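Local coordinates for protein 11S globulin subunit beta (Cucurbita maxima, PDB 2E9Q) that serves as a seed storage protein of pumpkin, a hexameric 11S globulin that acts as a nutrient reservoir, at residues Ala45-Val50 with Arg67-Pro72. Numbering follows the deposited sequence. Where two conformers were deposited one is given.
Unlike the reference sequence in segment 45-50: Gly46 (reference Ile).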
ATOM      1  N   ALA A  45      38.623  -8.974   2.475  1.00 53.14           N
ATOM      2  CA  ALA A  45      39.000  -8.106   1.363  1.00 54.27           C
ATOM      3  C   ALA A  45      38.335  -6.739   1.308  1.00 51.27           C
ATOM      4  O   ALA A  45      38.254  -6.129   0.246  1.00 52.57           O
ATOM      5  CB  ALA A  45      38.770  -8.840   0.047  1.00 54.04           C
ATOM      6  N   GLY A  46      37.875  -6.245   2.448  1.00 51.23           N
ATOM      7  CA  GLY A  46      37.233  -4.944   2.467  1.00 40.54           C
ATOM      8  C   GLY A  46      36.475  -4.758   3.758  1.00 44.26           C
ATOM      9  O   GLY A  46      36.756  -5.441   4.741  1.00 49.43           O
ATOM     10  N   PHE A  47      35.511  -3.848   3.765  1.00 41.96           N
ATOM     11  CA  PHE A  47      34.731  -3.612   4.971  1.00 48.00           C
ATOM     12  C   PHE A  47      33.391  -2.956   4.663  1.00 43.22           C
ATOM     13  O   PHE A  47      33.239  -2.255   3.667  1.00 48.12           O
ATOM     14  CB  PHE A  47      35.543  -2.758   5.967  1.00 39.54           C
ATOM     15  CG  PHE A  47      35.954  -1.417   5.432  1.00 34.41           C
ATOM     16  CD1 PHE A  47      35.112  -0.318   5.554  1.00 37.80           C
ATOM     17  CD2 PHE A  47      37.187  -1.252   4.810  1.00 42.84           C
ATOM     18  CE1 PHE A  47      35.486   0.931   5.069  1.00 34.55           C
ATOM     19  CE2 PHE A  47      37.580  -0.007   4.315  1.00 41.32           C
ATOM     20  CZ  PHE A  47      36.726   1.092   4.446  1.00 40.93           C
ATOM     21  N   THR A  48      32.430  -3.188   5.545  1.00 43.82           N
ATOM     22  CA  THR A  48      31.079  -2.674   5.397  1.00 41.08           C
ATOM     23  C   THR A  48      30.682  -1.716   6.512  1.00 41.05           C
ATOM     24  O   THR A  48      30.808  -2.033   7.697  1.00 40.48           O
ATOM     25  CB  THR A  48      30.082  -3.836   5.395  1.00 45.27           C
ATOM     26  OG1 THR A  48      30.397  -4.714   4.311  1.00 48.13           O
ATOM     27  CG2 THR A  48      28.643  -3.324   5.280  1.00 44.35           C
ATOM     28  N   GLU A  49      30.184  -0.553   6.118  1.00 34.88           N
ATOM     29  CA  GLU A  49      29.744   0.452   7.060  1.00 41.27           C
ATOM     30  C   GLU A  49      28.221   0.590   6.948  1.00 47.52           C
ATOM     31  O   GLU A  49      27.664   0.556   5.834  1.00 37.49           O
ATOM     32  CB  GLU A  49      30.431   1.779   6.748  1.00 40.18           C
ATOM     33  CG  GLU A  49      31.950   1.749   6.958  1.00 51.11           C
ATOM     34  CD  GLU A  49      32.610   3.052   6.557  1.00 52.77           C
ATOM     35  OE1 GLU A  49      32.830   3.267   5.344  1.00 53.09           O
ATOM     36  OE2 GLU A  49      32.891   3.870   7.454  1.00 57.69           O
ATOM     37  N   VAL A  50      27.555   0.737   8.095  1.00 40.36           N
ATOM     38  CA  VAL A  50      26.099   0.859   8.132  1.00 39.22           C
ATOM     39  C   VAL A  50      25.627   2.080   8.909  1.00 40.92           C
ATOM     40  O   VAL A  50      26.149   2.376   9.987  1.00 41.73           O
ATOM     41  CB  VAL A  50      25.467  -0.394   8.756  1.00 39.97           C
ATOM     42  CG1 VAL A  50      23.961  -0.309   8.677  1.00 41.17           C
ATOM     43  CG2 VAL A  50      25.966  -1.641   8.037  1.00 46.81           C
ATOM     44  N   ARG A  67      27.535   1.175   3.098  1.00 46.20           N
ATOM     45  CA  ARG A  67      28.643   1.505   2.210  1.00 39.11           C
ATOM     46  C   ARG A  67      29.634   0.356   2.247  1.00 49.91           C
ATOM     47  O   ARG A  67      30.124  -0.040   3.311  1.00 44.57           O
ATOM     48  CB  ARG A  67      29.326   2.815   2.616  1.00 40.67           C
ATOM     49  CG  ARG A  67      30.559   3.170   1.755  1.00 41.13           C
ATOM     50  CD  ARG A  67      31.021   4.605   1.988  1.00 39.86           C
ATOM     51  NE  ARG A  67      31.299   4.849   3.403  1.00 44.51           N
ATOM     52  CZ  ARG A  67      31.407   6.051   3.959  1.00 45.03           C
ATOM     53  NH1 ARG A  67      31.661   6.152   5.257  1.00 53.77           N
ATOM     54  NH2 ARG A  67      31.260   7.153   3.231  1.00 48.29           N
ATOM     55  N   HIS A  68      29.907  -0.196   1.073  1.00 45.43           N
ATOM     56  CA  HIS A  68      30.836  -1.297   0.958  1.00 39.17           C
ATOM     57  C   HIS A  68      32.124  -0.821   0.320  1.00 44.78           C
ATOM     58  O   HIS A  68      32.117  -0.085  -0.663  1.00 44.74           O
ATOM     59  CB  HIS A  68      30.236  -2.407   0.101  1.00 49.23           C
ATOM     60  CG  HIS A  68      29.218  -3.242   0.809  1.00 44.58           C
ATOM     61  ND1 HIS A  68      28.006  -3.576   0.244  1.00 43.06           N
ATOM     62  CD2 HIS A  68      29.260  -3.872   2.006  1.00 40.78           C
ATOM     63  CE1 HIS A  68      27.349  -4.379   1.062  1.00 46.54           C
ATOM     64  NE2 HIS A  68      28.089  -4.574   2.139  1.00 47.77           N
ATOM     65  N   THR A  69      33.239  -1.244   0.891  1.00 47.33           N
ATOM     66  CA  THR A  69      34.534  -0.882   0.358  1.00 44.87           C
ATOM     67  C   THR A  69      35.218  -2.197   0.070  1.00 48.68           C
ATOM     68  O   THR A  69      35.634  -2.911   0.984  1.00 50.30           O
ATOM     69  CB  THR A  69      35.339  -0.058   1.366  1.00 47.51           C
ATOM     70  OG1 THR A  69      34.731   1.238   1.497  1.00 47.19           O
ATOM     71  CG2 THR A  69      36.770   0.105   0.892  1.00 48.53           C
ATOM     72  N   ILE A  70      35.308  -2.528  -1.212  1.00 45.60           N
ATOM     73  CA  ILE A  70      35.905  -3.781  -1.624  1.00 43.40           C
ATOM     74  C   ILE A  70      37.258  -3.535  -2.252  1.00 48.87           C
ATOM     75  O   ILE A  70      37.396  -2.776  -3.217  1.00 49.03           O
ATOM     76  CB  ILE A  70      34.973  -4.508  -2.611  1.00 54.45           C
ATOM     77  CG1 ILE A  70      33.582  -4.629  -1.977  1.00 46.12           C
ATOM     78  CG2 ILE A  70      35.531  -5.898  -2.955  1.00 49.06           C
ATOM     79  CD1 ILE A  70      32.521  -5.094  -2.924  1.00 45.51           C
ATOM     80  N   ARG A  71      38.270  -4.176  -1.687  1.00 55.93           N
ATOM     81  CA  ARG A  71      39.622  -4.008  -2.189  1.00 59.71           C
ATOM     82  C   ARG A  71      39.828  -4.879  -3.418  1.00 56.68           C
ATOM     83  O   ARG A  71      39.095  -5.850  -3.633  1.00 49.50           O
ATOM     84  CB  ARG A  71      40.627  -4.420  -1.112  0.50 56.41           C
ATOM     85  CG  ARG A  71      40.451  -3.718   0.221  0.50 56.52           C
ATOM     86  CD  ARG A  71      41.092  -4.530   1.337  0.50 50.53           C
ATOM     87  NE  ARG A  71      40.801  -3.969   2.650  0.50 49.01           N
ATOM     88  CZ  ARG A  71      40.775  -4.676   3.770  0.50 31.59           C
ATOM     89  NH1 ARG A  71      41.022  -5.976   3.739  0.50 45.57           N
ATOM     90  NH2 ARG A  71      40.492  -4.084   4.919  0.50 56.95           N
ATOM     91  N   PRO A  72      40.826  -4.535  -4.250  1.00 60.27           N
ATOM     92  CA  PRO A  72      41.126  -5.294  -5.467  1.00 52.86           C
ATOM     93  C   PRO A  72      41.078  -6.794  -5.235  1.00 54.15           C
ATOM     94  O   PRO A  72      41.580  -7.292  -4.225  1.00 56.93           O
ATOM     95  CB  PRO A  72      42.508  -4.795  -5.833  1.00 57.76           C
ATOM     96  CG  PRO A  72      42.392  -3.332  -5.495  1.00 62.62           C
ATOM     97  CD  PRO A  72      41.745  -3.390  -4.117  1.00 58.36           C
TER
HETATM   98  O   HOH W   1      32.641   1.063   3.324  1.00 40.00           O
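The Phe47 ring carries Thr69 over one face and has Glu49 CD at its edge, near the ring plane. Thr69 CB sits 3.7 Å from the centroid of the Phe47 ring, a CH-pi contact displaced toward the rim. Phe47 CG lies between the backbone N and the carbonyl carbon (chi1 59°), which brings the ring over the Thr69 side chain on the next strand. The Arg67 guanidinium meets Glu49 at its edge. Arg67 NE bonds Glu49 OE1 at 2.9 Å in a salt bridge, and NH1 adds weak bonds to both carboxylate oxygens. The two planes are 30° apart, and OE1 is met from above the carboxylate plane. Glu49 OE2 also pairs with Arg40, and Arg67 NH2 bonds the Tyr348 hydroxyl. An alanine in place of Arg67 would probably cost Glu49 one of its charged partners and leave Tyr348 without this bond. Water 1 bonds Glu49 OE1 and lies 2.8 Å from Thr69 OG1.

The strands run antiparallel. Phe47 with Thr69 and Glu49 with Arg67 are hydrogen-bonded pairs; Glu49 N to Arg67 O is 2.9 Å. Gly46 CA packs 3.0 Å from Thr69 O, where a side chain would clash. Arg71 N to Ala45 O, 2.7 Å, continues the ladder past the strand end.

The pair is a regular antiparallel ladder in one sheet of the N-terminal cupin domain, a beta-barrel fold. Strand 46-50 lies between 39-43 and 63-70, and strand 155-162 flanks 63-70 on its other side. On the face of Thr48 and Ile70, both side chains touch Ile242 of strand 242-244.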